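Side-chain contacts in capsid polyprotein (PDB 3TS3), which forms, through this projection (spike) domain, the surface projections of the turkey astrovirus capsid, a shell thought to self-assemble with icosahedral symmetry: residues L156-T160 with S161-Y165; Q197-L200 with D201-T205; Y13-Y16 with F17-F21; K119-P122 with G123-N126; P40-T43 with T44-Y48. One frame throughout, in Å; residues are numbered along the deposited sequence. Where two conformers were deposited one is given.

Contact 1 (L156-T160 with S161-Y165); sequences LFYRT and SDEKY
The ring of Y158 turns an edge to one face of the Y165 ring. Y158 CD1 stands over the centre of that face, 3.6 Å above its plane, and the planes meet at 50°. Y158 CG lies anti to its backbone N (chi1 -176°), which swings the ring across toward Y165. Y158 OH runs on past E163 and touches its CB at 3.3 Å. The guanidinium of R159 meets D162 at its edge, near its plane. R159 NH1 bonds D162 OD2 at 3.1 Å, on the syn lone pair, in a salt bridge. R159 NH2 also holds L135 O. R159 N donates to K164 O at 2.8 Å, and K164 N returns to R159 O at 3.2 Å. E163 and K164 both face R159, a G1 bulge in the hairpin of strands 153-159 and 164-171. E163 has a salt bridge with K106. The hairpin end has aromatic packing on one face and a charge pair on the other; D162 probably helps offset the charges of R159 and K164.

Contact 2 (Q197-L200 with D201-T205); sequences QQFL and DHLRT
Helix 196-202 ends here, and its last turn joins Q197, Q198 and F199 to D201, H202 and L203. Q197 NE2 donates to D201 OD1 at 2.8 Å. The donor comes from above the carboxylate plane, while the acceptor lies in the amide plane of Q197. A bend at chi2 (51°) folds the Q197 amide toward D201. Two residues further on, the F199 and L203 side chains point the same way, and F199 CZ touches L203 CD2 at 4.0 Å. The F199 ring stacks on W190, and L203 packs on W188. Q198 O lies over one face of the H202 ring and accepts a hydrogen bond from H202 N at 2.9 Å. H202 ND1 is bonded to D194. The final helical bond runs from L203 N to F199 O at 2.9 Å. R204 folds back; its NH1 donates to D201 O at 2.7 Å and to L203 O at 3.1 Å. K183 of the second subunit bonds L200 O. Positive groups therefore meet carbonyls at the helix C-terminus, probably favoured by its dipole.

Contact 3 (Y13-Y16 with F17-F21); sequences YTPY and FVYNF
The backbone here has no regular helix or strand; it turns at P15, extends through Y16, turns again at F17 and extends through V18 and Y19. The turn at F17 brings the Y19 ring back against T14 and P15. P15 sets its ring over one face of Y19. P15 CD stands 3.8 Å from the ring centroid and only 6° off the normal, a CH-pi contact. P15 CG lies over the same face, 3.7 Å from Y19 CG. Y19 CG sits between its own backbone N and carbonyl carbon (chi1 58°), and this turns one face of the ring to the proline. Y16 O lies at the edge of the same ring, near its plane, 3.4 Å from Y19 CD1. The T14 and Y19 side chains cross at about a right angle, T14 CG2 3.7 Å from Y19 OH. Y19 CB meets the edge of the Y16 ring, 4.3 Å from Y16 CD1. The polar ends are held from outside. Y19 OH bonds M99 O, and T14 OG1 bonds H108 and Q100. L4 of the second subunit packs on T14, and P5 of that subunit on Y19. This is a proline-aromatic CH-pi contact in a loop before strand 34-37.

Contact 4 (K119-P122 with G123-N126); sequences KYYP and GTTN
With chi1 at -169°, Y121 CG points away from its own N, and this carries the ring toward G123 and T124. The hydroxyl of T125, by contrast, sits beside its own backbone N (chi1 -68°), which directs OG1 back at Y121 O. T125 OG1 donates to that oxygen at 2.9 Å, from above the carbonyl plane. The same OG1 touches Y120 CE1 at 3.1 Å, and the Y120 and T125 side chains cross at about a right angle. T125 CG2 lies 3.8 Å from Y120 OH. T124 OG1 meets the Y121 ring at its edge, in plane, 3.3 Å from Y121 CD2. G123 N lies over a face of that ring. The backbone makes a beta turn of type I shape from P122 to T125, in the loop between strand 117-119 and helix 129-135. The closing bond runs from T125 N to P122 O at 3.0 Å. P122 itself sets its N over one face of Y120, 3.9 Å above the plane and offset toward the rim. Both threonine hydroxyls have further partners in the two-stranded sheet 56-59 and 67-70: T124 OG1 bonds T67 O, and T125 OG1 bonds G58 N.

Contact 5 (P40-T43 with T44-Y48); sequences PAAT and TSSRY
A42 meets S46 first: its CB lies 3.7 Å from S46 OG, and its CA is nearer still at 3.4 Å. T43 follows and supplies most of the bonds. T43 N donates to S46 OG at 3.0 Å, almost straight at 170°. A chi1 of -70° turns S46 OG back to T43. T43 OG1 accepts a bond from S45 N at 3.2 Å, with an angle of 153°, an ST turn. T43 O takes a bond from S46 N at 3.0 Å from above the carbonyl plane, which closes a type I beta turn from T43 to S46. A water bridges the next step: it donates to T43 O at 2.7 Å and accepts from R47 N at 3.0 Å. S46 OG also bonds I79 O, and R47 forms a salt bridge with D174. F208 of the second subunit packs on A42 and T44. T43 thus uses its N, O and OG1 to hold the turn that leads into strand 47-52. The buried S46 hydroxyl is gripped by both T43 N and I79 O, so its polar atom is satisfied within the protein.

In the fold
Along the chain the order is contact 3, contact 5, contact 4, contact 1, contact 2. Contacts 1 and 5 reach the same large antiparallel sheet. Contact 1 is the hairpin of strands 153-159 and 164-171, and contact 5 leads into strand 47-52; their centres are about 15 Å apart. Contacts 1 and 4 also have centres about 15 Å apart and touch directly, F157 CE1 to Y120 CD1 at 3.8 Å. Contact 2 ends helix 196-202, on the opposite side of the chain's centre from contacts 1 and 5. Contacts 3 and 5 are the farthest apart, about 31 Å between centres. Contacts 2, 3 and 5 all meet the second subunit, so the dimer interface draws on widely separated parts of the spike domain.

Contact 1 (L156-T160 with S161-Y165)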
loop_
_atom_site.group_PDB
_atom_site.type_symbol
_atom_site.label_atom_id
_atom_site.label_comp_id
_atom_site.label_asym_id
_atom_site.label_seq_id
_atom_site.Cartn_x
_atom_site.Cartn_y
_atom_site.Cartn_z
ATOM N N LEU C 156 0.157 -3.645 15.320
ATOM C CA LEU C 156 1.530 -3.396 14.916
ATOM C C LEU C 156 2.333 -3.248 16.202
ATOM O O LEU C 156 2.019 -2.415 17.041
ATOM C CB LEU C 156 1.639 -2.125 14.072
ATOM C CG LEU C 156 3.040 -1.647 13.668
ATOM C CD1 LEU C 156 3.729 -2.632 12.750
ATOM C CD2 LEU C 156 2.952 -0.283 13.008
ATOM N N PHE C 157 3.363 -4.072 16.344
ATOM C CA PHE C 157 4.206 -4.041 17.523
ATOM C C PHE C 157 5.588 -3.543 17.142
ATOM O O PHE C 157 6.010 -3.669 16.005
ATOM C CB PHE C 157 4.415 -5.449 18.093
ATOM C CG PHE C 157 3.175 -6.129 18.604
ATOM C CD1 PHE C 157 2.671 -5.837 19.857
ATOM C CD2 PHE C 157 2.564 -7.121 17.865
ATOM C CE1 PHE C 157 1.552 -6.485 20.334
ATOM C CE2 PHE C 157 1.454 -7.771 18.340
ATOM C CZ PHE C 157 0.948 -7.450 19.574
ATOM N N TYR C 158 6.293 -2.988 18.118
ATOM C CA TYR C 158 7.708 -2.740 17.963
ATOM C C TYR C 158 8.370 -3.652 18.986
ATOM O O TYR C 158 8.246 -3.430 20.186
ATOM C CB TYR C 158 8.058 -1.277 18.214
ATOM C CG TYR C 158 9.517 -0.947 17.965
ATOM C CD1 TYR C 158 10.074 -1.109 16.718
ATOM C CD2 TYR C 158 10.317 -0.464 18.975
ATOM C CE1 TYR C 158 11.395 -0.817 16.482
ATOM C CE2 TYR C 158 11.639 -0.165 18.749
ATOM C CZ TYR C 158 12.177 -0.340 17.499
ATOM O OH TYR C 158 13.499 -0.042 17.267
ATOM N N ARG C 159 9.077 -4.672 18.505
ATOM C CA ARG C 159 9.767 -5.589 19.404
ATOM C C ARG C 159 11.132 -4.980 19.670
ATOM O O ARG C 159 12.052 -5.109 18.883
ATOM C CB ARG C 159 9.903 -6.977 18.777
ATOM C CG ARG C 159 10.488 -8.030 19.720
ATOM C CD ARG C 159 10.919 -9.307 19.002
ATOM N NE ARG C 159 9.804 -10.071 18.458
ATOM C CZ ARG C 159 9.739 -10.533 17.215
ATOM N NH1 ARG C 159 10.723 -10.306 16.358
ATOM N NH2 ARG C 159 8.677 -11.220 16.833
ATOM N N THR C 160 11.243 -4.328 20.815
ATOM C CA THR C 160 12.416 -3.551 21.175
ATOM C C THR C 160 13.689 -4.380 21.236
ATOM O O THR C 160 14.754 -3.884 20.922
ATOM C CB THR C 160 12.219 -2.804 22.508
ATOM O OG1 THR C 160 12.015 -3.743 23.561
ATOM C CG2 THR C 160 11.012 -1.901 22.431
ATOM N N SER C 161 13.573 -5.646 21.612
ATOM C CA SER C 161 14.753 -6.482 21.780
ATOM C C SER C 161 15.556 -6.623 20.495
ATOM O O SER C 161 16.775 -6.659 20.537
ATOM C CB SER C 161 14.375 -7.864 22.310
ATOM O OG SER C 161 13.519 -8.550 21.415
ATOM N N ASP C 162 14.880 -6.752 19.359
ATOM C CA ASP C 162 15.583 -6.816 18.082
ATOM C C ASP C 162 15.249 -5.668 17.113
ATOM O O ASP C 162 15.570 -5.740 15.941
ATOM C CB ASP C 162 15.427 -8.183 17.414
ATOM C CG ASP C 162 13.994 -8.525 17.124
ATOM O OD1 ASP C 162 13.145 -7.657 17.349
ATOM O OD2 ASP C 162 13.724 -9.651 16.674
ATOM N N GLU C 163 14.594 -4.627 17.614
ATOM C CA GLU C 163 14.241 -3.418 16.844
ATOM C C GLU C 163 13.486 -3.723 15.588
ATOM O O GLU C 163 13.703 -3.125 14.544
ATOM C CB GLU C 163 15.486 -2.560 16.568
ATOM C CG GLU C 163 16.184 -2.125 17.842
ATOM C CD GLU C 163 17.251 -1.080 17.617
ATOM O OE1 GLU C 163 17.214 -0.375 16.586
ATOM O OE2 GLU C 163 18.125 -0.949 18.499
ATOM N N LYS C 164 12.532 -4.637 15.705
ATOM C CA LYS C 164 11.711 -5.034 14.571
ATOM C C LYS C 164 10.262 -4.594 14.726
ATOM O O LYS C 164 9.686 -4.699 15.795
ATOM C CB LYS C 164 11.746 -6.553 14.372
ATOM C CG LYS C 164 13.006 -7.089 13.715
ATOM C CD LYS C 164 12.778 -8.529 13.299
ATOM C CE LYS C 164 14.027 -9.151 12.733
ATOM N NZ LYS C 164 13.797 -10.574 12.392
ATOM N N TYR C 165 9.685 -4.110 13.636
ATOM C CA TYR C 165 8.276 -3.758 13.619
ATOM C C TYR C 165 7.541 -5.002 13.150
ATOM O O TYR C 165 7.781 -5.504 12.065
ATOM C CB TYR C 165 8.015 -2.614 12.643
ATOM C CG TYR C 165 8.557 -1.273 13.074
ATOM C CD1 TYR C 165 9.864 -0.909 12.809
ATOM C CD2 TYR C 165 7.748 -0.368 13.724
ATOM C CE1 TYR C 165 10.345 0.316 13.197
ATOM C CE2 TYR C 165 8.216 0.840 14.113
ATOM C CZ TYR C 165 9.517 1.184 13.838
ATOM O OH TYR C 165 9.974 2.400 14.230
#

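Contact 2 (Q197-L200 with D201-T205)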
loop_
_atom_site.group_PDB
_atom_site.type_symbol
_atom_site.label_atom_id
_atom_site.label_comp_id
_atom_site.label_asym_id
_atom_site.label_seq_id
_atom_site.Cartn_x
_atom_site.Cartn_y
_atom_site.Cartn_z
ATOM N N GLN C 197 -17.528 -0.758 12.621
ATOM C CA GLN C 197 -18.295 0.087 11.724
ATOM C C GLN C 197 -17.787 1.522 11.752
ATOM O O GLN C 197 -17.725 2.173 10.730
ATOM C CB GLN C 197 -19.793 0.040 12.036
ATOM C CG GLN C 197 -20.624 0.646 10.922
ATOM C CD GLN C 197 -20.267 0.071 9.559
ATOM O OE1 GLN C 197 -20.261 -1.145 9.366
ATOM N NE2 GLN C 197 -19.953 0.945 8.612
ATOM N N GLN C 198 -17.447 2.009 12.935
ATOM C CA GLN C 198 -16.900 3.346 13.073
ATOM C C GLN C 198 -15.550 3.474 12.377
ATOM O O GLN C 198 -15.271 4.480 11.751
ATOM C CB GLN C 198 -16.801 3.744 14.543
ATOM C CG GLN C 198 -18.167 3.900 15.196
ATOM C CD GLN C 198 -18.051 4.165 16.667
ATOM O OE1 GLN C 198 -17.379 3.444 17.382
ATOM N NE2 GLN C 198 -18.723 5.211 17.135
ATOM N N PHE C 199 -14.724 2.446 12.487
ATOM C CA PHE C 199 -13.434 2.497 11.827
ATOM C C PHE C 199 -13.619 2.616 10.316
ATOM O O PHE C 199 -13.033 3.481 9.694
ATOM C CB PHE C 199 -12.644 1.219 12.155
ATOM C CG PHE C 199 -11.428 1.004 11.290
ATOM C CD1 PHE C 199 -10.257 1.673 11.548
ATOM C CD2 PHE C 199 -11.466 0.125 10.231
ATOM C CE1 PHE C 199 -9.140 1.470 10.764
ATOM C CE2 PHE C 199 -10.353 -0.076 9.437
ATOM C CZ PHE C 199 -9.193 0.598 9.709
ATOM N N LEU C 200 -14.463 1.770 9.740
ATOM C CA LEU C 200 -14.733 1.827 8.307
ATOM C C LEU C 200 -15.378 3.147 7.871
ATOM O O LEU C 200 -15.051 3.684 6.822
ATOM C CB LEU C 200 -15.570 0.624 7.862
ATOM C CG LEU C 200 -14.820 -0.713 7.891
ATOM C CD1 LEU C 200 -15.762 -1.875 7.644
ATOM C CD2 LEU C 200 -13.696 -0.709 6.875
ATOM N N ASP C 201 -16.307 3.652 8.673
ATOM C CA ASP C 201 -16.952 4.919 8.355
ATOM C C ASP C 201 -15.975 6.093 8.379
ATOM O O ASP C 201 -16.027 6.974 7.541
ATOM C CB ASP C 201 -18.089 5.208 9.338
ATOM C CG ASP C 201 -19.278 4.290 9.154
ATOM O OD1 ASP C 201 -19.353 3.592 8.138
ATOM O OD2 ASP C 201 -20.157 4.296 10.036
ATOM N N HIS C 202 -15.130 6.117 9.395
ATOM C CA HIS C 202 -14.097 7.133 9.559
ATOM C C HIS C 202 -12.962 7.086 8.541
ATOM O O HIS C 202 -12.410 8.106 8.178
ATOM C CB HIS C 202 -13.541 7.135 10.981
ATOM C CG HIS C 202 -14.561 7.474 12.018
ATOM N ND1 HIS C 202 -14.521 6.969 13.298
ATOM C CD2 HIS C 202 -15.667 8.249 11.953
ATOM C CE1 HIS C 202 -15.546 7.440 13.986
ATOM N NE2 HIS C 202 -16.263 8.209 13.189
ATOM N N LEU C 203 -12.604 5.884 8.116
ATOM C CA LEU C 203 -11.451 5.706 7.248
ATOM C C LEU C 203 -11.587 6.386 5.891
ATOM O O LEU C 203 -12.590 6.234 5.217
ATOM C CB LEU C 203 -11.200 4.210 7.046
ATOM C CG LEU C 203 -9.996 3.809 6.194
ATOM C CD1 LEU C 203 -8.718 4.394 6.759
ATOM C CD2 LEU C 203 -9.903 2.304 6.109
ATOM N N ARG C 204 -10.553 7.127 5.505
ATOM C CA ARG C 204 -10.447 7.690 4.170
ATOM C C ARG C 204 -9.125 7.196 3.601
ATOM O O ARG C 204 -8.134 7.145 4.316
ATOM C CB ARG C 204 -10.430 9.211 4.209
ATOM C CG ARG C 204 -11.651 9.821 4.816
ATOM C CD ARG C 204 -12.846 9.567 3.944
ATOM N NE ARG C 204 -14.026 10.240 4.460
ATOM C CZ ARG C 204 -14.867 9.686 5.316
ATOM N NH1 ARG C 204 -14.653 8.456 5.746
ATOM N NH2 ARG C 204 -15.925 10.359 5.737
ATOM N N THR C 205 -9.121 6.801 2.335
ATOM C CA THR C 205 -7.895 6.338 1.687
ATOM C C THR C 205 -7.536 7.130 0.427
ATOM O O THR C 205 -6.552 6.834 -0.233
ATOM C CB THR C 205 -7.962 4.826 1.376
ATOM O OG1 THR C 205 -8.815 4.593 0.256
ATOM C CG2 THR C 205 -8.514 4.067 2.572
#

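Contact 3 (Y13-Y16 with F17-F21)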
loop_
_atom_site.group_PDB
_atom_site.type_symbol
_atom_site.label_atom_id
_atom_site.label_comp_id
_atom_site.label_asym_id
_atom_site.label_seq_id
_atom_site.Cartn_x
_atom_site.Cartn_y
_atom_site.Cartn_z
ATOM N N TYR C 13 15.516 13.599 10.791
ATOM C CA TYR C 13 14.617 14.031 11.848
ATOM C C TYR C 13 13.223 14.221 11.262
ATOM O O TYR C 13 13.060 14.850 10.226
ATOM C CB TYR C 13 15.110 15.363 12.457
ATOM C CG TYR C 13 14.119 16.127 13.331
ATOM C CD1 TYR C 13 13.869 15.745 14.640
ATOM C CD2 TYR C 13 13.468 17.257 12.850
ATOM C CE1 TYR C 13 12.977 16.455 15.435
ATOM C CE2 TYR C 13 12.574 17.966 13.639
ATOM C CZ TYR C 13 12.336 17.558 14.928
ATOM O OH TYR C 13 11.451 18.264 15.709
ATOM N N THR C 14 12.223 13.671 11.935
ATOM C CA THR C 14 10.833 13.956 11.610
ATOM C C THR C 14 10.244 14.464 12.920
ATOM O O THR C 14 10.528 13.912 13.961
ATOM C CB THR C 14 10.073 12.742 11.068
ATOM O OG1 THR C 14 10.137 11.666 12.006
ATOM C CG2 THR C 14 10.671 12.287 9.746
ATOM N N PRO C 15 9.472 15.543 12.865
ATOM C CA PRO C 15 8.991 16.223 14.079
ATOM C C PRO C 15 8.021 15.472 15.000
ATOM O O PRO C 15 8.094 15.628 16.211
ATOM C CB PRO C 15 8.369 17.508 13.539
ATOM C CG PRO C 15 7.959 17.186 12.167
ATOM C CD PRO C 15 8.928 16.160 11.645
ATOM N N TYR C 16 7.112 14.703 14.418
ATOM C CA TYR C 16 6.092 13.991 15.182
ATOM C C TYR C 16 5.766 12.679 14.496
ATOM O O TYR C 16 6.177 12.454 13.376
ATOM C CB TYR C 16 4.821 14.842 15.336
ATOM C CG TYR C 16 5.076 16.171 16.001
ATOM C CD1 TYR C 16 5.181 17.322 15.253
ATOM C CD2 TYR C 16 5.252 16.262 17.373
ATOM C CE1 TYR C 16 5.428 18.529 15.842
ATOM C CE2 TYR C 16 5.498 17.472 17.971
ATOM C CZ TYR C 16 5.589 18.599 17.197
ATOM O OH TYR C 16 5.847 19.825 17.762
ATOM N N PHE C 17 5.001 11.830 15.171
ATOM C CA PHE C 17 4.647 10.539 14.603
ATOM C C PHE C 17 3.898 10.812 13.293
ATOM O O PHE C 17 4.222 10.231 12.262
ATOM C CB PHE C 17 3.744 9.799 15.606
ATOM C CG PHE C 17 3.542 8.331 15.311
ATOM C CD1 PHE C 17 2.860 7.922 14.192
ATOM C CD2 PHE C 17 3.996 7.374 16.192
ATOM C CE1 PHE C 17 2.661 6.588 13.945
ATOM C CE2 PHE C 17 3.799 6.037 15.951
ATOM C CZ PHE C 17 3.133 5.642 14.826
ATOM N N VAL C 18 2.919 11.716 13.340
ATOM C CA VAL C 18 2.232 12.180 12.143
ATOM C C VAL C 18 2.330 13.698 12.135
ATOM O O VAL C 18 2.068 14.331 13.139
ATOM C CB VAL C 18 0.748 11.779 12.127
ATOM C CG1 VAL C 18 0.084 12.211 10.807
ATOM C CG2 VAL C 18 0.593 10.293 12.369
ATOM N N TYR C 19 2.729 14.267 11.008
ATOM C CA TYR C 19 2.887 15.710 10.903
ATOM C C TYR C 19 2.419 16.236 9.549
ATOM O O TYR C 19 2.285 15.495 8.594
ATOM C CB TYR C 19 4.344 16.110 11.177
ATOM C CG TYR C 19 5.319 15.444 10.241
ATOM C CD1 TYR C 19 5.767 14.155 10.473
ATOM C CD2 TYR C 19 5.768 16.098 9.113
ATOM C CE1 TYR C 19 6.633 13.542 9.602
ATOM C CE2 TYR C 19 6.634 15.490 8.235
ATOM C CZ TYR C 19 7.063 14.209 8.488
ATOM O OH TYR C 19 7.928 13.592 7.626
ATOM N N ASN C 20 2.143 17.530 9.497
ATOM C CA ASN C 20 1.736 18.183 8.258
ATOM C C ASN C 20 2.871 18.952 7.571
ATOM O O ASN C 20 3.986 18.983 8.065
ATOM C CB ASN C 20 0.459 19.017 8.441
ATOM C CG ASN C 20 0.666 20.255 9.286
ATOM O OD1 ASN C 20 1.776 20.724 9.462
ATOM N ND2 ASN C 20 -0.432 20.804 9.788
ATOM N N PHE C 21 2.569 19.565 6.432
ATOM C CA PHE C 21 3.575 20.286 5.651
ATOM C C PHE C 21 4.145 21.487 6.394
ATOM O O PHE C 21 5.212 21.964 6.058
ATOM C CB PHE C 21 3.056 20.687 4.267
ATOM C CG PHE C 21 3.154 19.594 3.226
ATOM C CD1 PHE C 21 2.049 19.235 2.487
ATOM C CD2 PHE C 21 4.342 18.936 2.995
ATOM C CE1 PHE C 21 2.124 18.244 1.538
ATOM C CE2 PHE C 21 4.425 17.944 2.037
ATOM C CZ PHE C 21 3.310 17.601 1.310
#

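Contact 4 (K119-P122 with G123-N126)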
loop_
_atom_site.group_PDB
_atom_site.type_symbol
_atom_site.label_atom_id
_atom_site.label_comp_id
_atom_site.label_asym_id
_atom_site.label_seq_id
_atom_site.Cartn_x
_atom_site.Cartn_y
_atom_site.Cartn_z
ATOM N N LYS C 119 1.264 0.244 25.672
ATOM C CA LYS C 119 2.309 -0.624 26.171
ATOM C C LYS C 119 1.763 -2.027 26.220
ATOM O O LYS C 119 0.767 -2.285 26.864
ATOM C CB LYS C 119 2.740 -0.196 27.574
ATOM C CG LYS C 119 3.443 1.146 27.619
ATOM C CD LYS C 119 3.777 1.566 29.034
ATOM C CE LYS C 119 4.598 2.839 29.050
ATOM N NZ LYS C 119 5.215 3.082 30.375
ATOM N N TYR C 120 2.438 -2.941 25.542
ATOM C CA TYR C 120 1.954 -4.304 25.464
ATOM C C TYR C 120 1.851 -4.937 26.852
ATOM O O TYR C 120 2.725 -4.773 27.686
ATOM C CB TYR C 120 2.866 -5.132 24.560
ATOM C CG TYR C 120 2.570 -6.605 24.593
ATOM C CD1 TYR C 120 1.379 -7.105 24.096
ATOM C CD2 TYR C 120 3.479 -7.494 25.128
ATOM C CE1 TYR C 120 1.107 -8.441 24.127
ATOM C CE2 TYR C 120 3.213 -8.837 25.168
ATOM C CZ TYR C 120 2.024 -9.307 24.663
ATOM O OH TYR C 120 1.747 -10.644 24.696
ATOM N N TYR C 121 0.747 -5.634 27.096
ATOM C CA TYR C 121 0.533 -6.310 28.362
ATOM C C TYR C 121 0.139 -7.766 28.117
ATOM O O TYR C 121 -0.953 -8.047 27.649
ATOM C CB TYR C 121 -0.579 -5.584 29.119
ATOM C CG TYR C 121 -0.748 -5.993 30.569
ATOM C CD1 TYR C 121 0.223 -5.705 31.514
ATOM C CD2 TYR C 121 -1.898 -6.633 30.992
ATOM C CE1 TYR C 121 0.056 -6.068 32.841
ATOM C CE2 TYR C 121 -2.075 -6.997 32.305
ATOM C CZ TYR C 121 -1.101 -6.717 33.225
ATOM O OH TYR C 121 -1.292 -7.087 34.536
ATOM N N PRO C 122 1.010 -8.698 28.479
ATOM C CA PRO C 122 0.753 -10.120 28.249
ATOM C C PRO C 122 -0.490 -10.640 28.966
ATOM O O PRO C 122 -1.180 -11.487 28.426
ATOM C CB PRO C 122 1.999 -10.797 28.818
ATOM C CG PRO C 122 3.039 -9.769 28.774
ATOM C CD PRO C 122 2.384 -8.450 28.939
ATOM N N GLY C 123 -0.768 -10.111 30.149
ATOM C CA GLY C 123 -1.810 -10.640 31.007
ATOM C C GLY C 123 -3.203 -10.620 30.423
ATOM O O GLY C 123 -3.978 -11.541 30.633
ATOM N N THR C 124 -3.509 -9.565 29.685
ATOM C CA THR C 124 -4.815 -9.425 29.060
ATOM C C THR C 124 -4.794 -9.785 27.574
ATOM O O THR C 124 -5.762 -9.559 26.873
ATOM C CB THR C 124 -5.378 -8.027 29.265
ATOM O OG1 THR C 124 -4.380 -7.068 28.924
ATOM C CG2 THR C 124 -5.766 -7.831 30.725
ATOM N N THR C 125 -3.686 -10.354 27.113
ATOM C CA THR C 125 -3.563 -10.778 25.728
ATOM C C THR C 125 -4.035 -12.220 25.680
ATOM O O THR C 125 -3.359 -13.119 26.136
ATOM C CB THR C 125 -2.104 -10.698 25.263
ATOM O OG1 THR C 125 -1.698 -9.329 25.199
ATOM C CG2 THR C 125 -1.937 -11.334 23.891
ATOM N N ASN C 126 -5.241 -12.413 25.176
ATOM C CA ASN C 126 -5.824 -13.737 25.146
ATOM C C ASN C 126 -5.541 -14.495 23.848
ATOM O O ASN C 126 -6.336 -14.502 22.919
ATOM C CB ASN C 126 -7.298 -13.638 25.518
ATOM C CG ASN C 126 -7.479 -13.264 26.984
ATOM O OD1 ASN C 126 -8.199 -12.330 27.329
ATOM N ND2 ASN C 126 -6.799 -13.994 27.853
#

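Contact 5 (P40-T43 with T44-Y48)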
loop_
_atom_site.group_PDB
_atom_site.type_symbol
_atom_site.label_atom_id
_atom_site.label_comp_id
_atom_site.label_asym_id
_atom_site.label_seq_id
_atom_site.Cartn_x
_atom_site.Cartn_y
_atom_site.Cartn_z
ATOM N N PRO C 40 5.927 -6.988 3.528
ATOM C CA PRO C 40 6.355 -7.646 4.761
ATOM C C PRO C 40 7.284 -8.810 4.462
ATOM O O PRO C 40 7.273 -9.338 3.370
ATOM C CB PRO C 40 5.046 -8.171 5.368
ATOM C CG PRO C 40 3.949 -7.477 4.610
ATOM C CD PRO C 40 4.511 -7.250 3.241
ATOM N N ALA C 41 8.072 -9.196 5.449
ATOM C CA ALA C 41 8.937 -10.349 5.304
ATOM C C ALA C 41 8.465 -11.436 6.255
ATOM O O ALA C 41 8.040 -11.153 7.364
ATOM C CB ALA C 41 10.380 -9.984 5.573
ATOM N N ALA C 42 8.527 -12.671 5.780
ATOM C CA ALA C 42 8.098 -13.825 6.552
ATOM C C ALA C 42 9.208 -14.851 6.671
ATOM O O ALA C 42 10.066 -14.953 5.810
ATOM C CB ALA C 42 6.881 -14.472 5.910
ATOM N N THR C 43 9.141 -15.626 7.744
ATOM C CA THR C 43 10.038 -16.733 7.987
ATOM C C THR C 43 9.180 -17.937 8.316
ATOM O O THR C 43 7.959 -17.869 8.319
ATOM C CB THR C 43 11.002 -16.498 9.152
ATOM O OG1 THR C 43 10.264 -16.438 10.377
ATOM C CG2 THR C 43 11.794 -15.223 8.954
ATOM N N THR C 44 9.853 -19.039 8.600
ATOM C CA THR C 44 9.193 -20.284 8.927
ATOM C C THR C 44 8.404 -20.166 10.221
ATOM O O THR C 44 7.555 -20.992 10.497
ATOM C CB THR C 44 10.192 -21.447 9.000
ATOM O OG1 THR C 44 11.337 -21.046 9.757
ATOM C CG2 THR C 44 10.628 -21.829 7.603
ATOM N N SER C 45 8.701 -19.152 11.020
ATOM C CA SER C 45 7.979 -18.951 12.263
ATOM C C SER C 45 6.760 -18.039 12.118
ATOM O O SER C 45 6.004 -17.875 13.051
ATOM C CB SER C 45 8.912 -18.388 13.331
ATOM O OG SER C 45 9.945 -19.299 13.620
ATOM N N SER C 46 6.599 -17.425 10.954
ATOM C CA SER C 46 5.511 -16.479 10.722
ATOM C C SER C 46 4.097 -17.035 10.761
ATOM O O SER C 46 3.197 -16.392 11.266
ATOM C CB SER C 46 5.739 -15.727 9.414
ATOM O OG SER C 46 6.834 -14.842 9.555
ATOM N N ARG C 47 3.911 -18.224 10.212
ATOM C CA ARG C 47 2.579 -18.805 10.110
ATOM C C ARG C 47 2.271 -19.762 11.253
ATOM O O ARG C 47 2.965 -20.740 11.459
ATOM C CB ARG C 47 2.444 -19.539 8.777
ATOM C CG ARG C 47 1.042 -20.068 8.480
ATOM C CD ARG C 47 1.028 -20.935 7.240
ATOM N NE ARG C 47 1.837 -22.128 7.434
ATOM C CZ ARG C 47 1.923 -23.128 6.572
ATOM N NH1 ARG C 47 1.238 -23.101 5.446
ATOM N NH2 ARG C 47 2.694 -24.164 6.844
ATOM N N TYR C 48 1.209 -19.447 11.983
ATOM C CA TYR C 48 0.739 -20.270 13.082
ATOM C C TYR C 48 -0.703 -20.689 12.808
ATOM O O TYR C 48 -1.555 -19.861 12.539
ATOM C CB TYR C 48 0.838 -19.488 14.396
ATOM C CG TYR C 48 0.302 -20.227 15.588
ATOM C CD1 TYR C 48 1.043 -21.216 16.209
ATOM C CD2 TYR C 48 -0.948 -19.931 16.094
ATOM C CE1 TYR C 48 0.550 -21.890 17.293
ATOM C CE2 TYR C 48 -1.447 -20.604 17.177
ATOM C CZ TYR C 48 -0.694 -21.574 17.774
ATOM O OH TYR C 48 -1.191 -22.241 18.860
HETATM O O HOH W 1 5.796 -19.466 8.271
#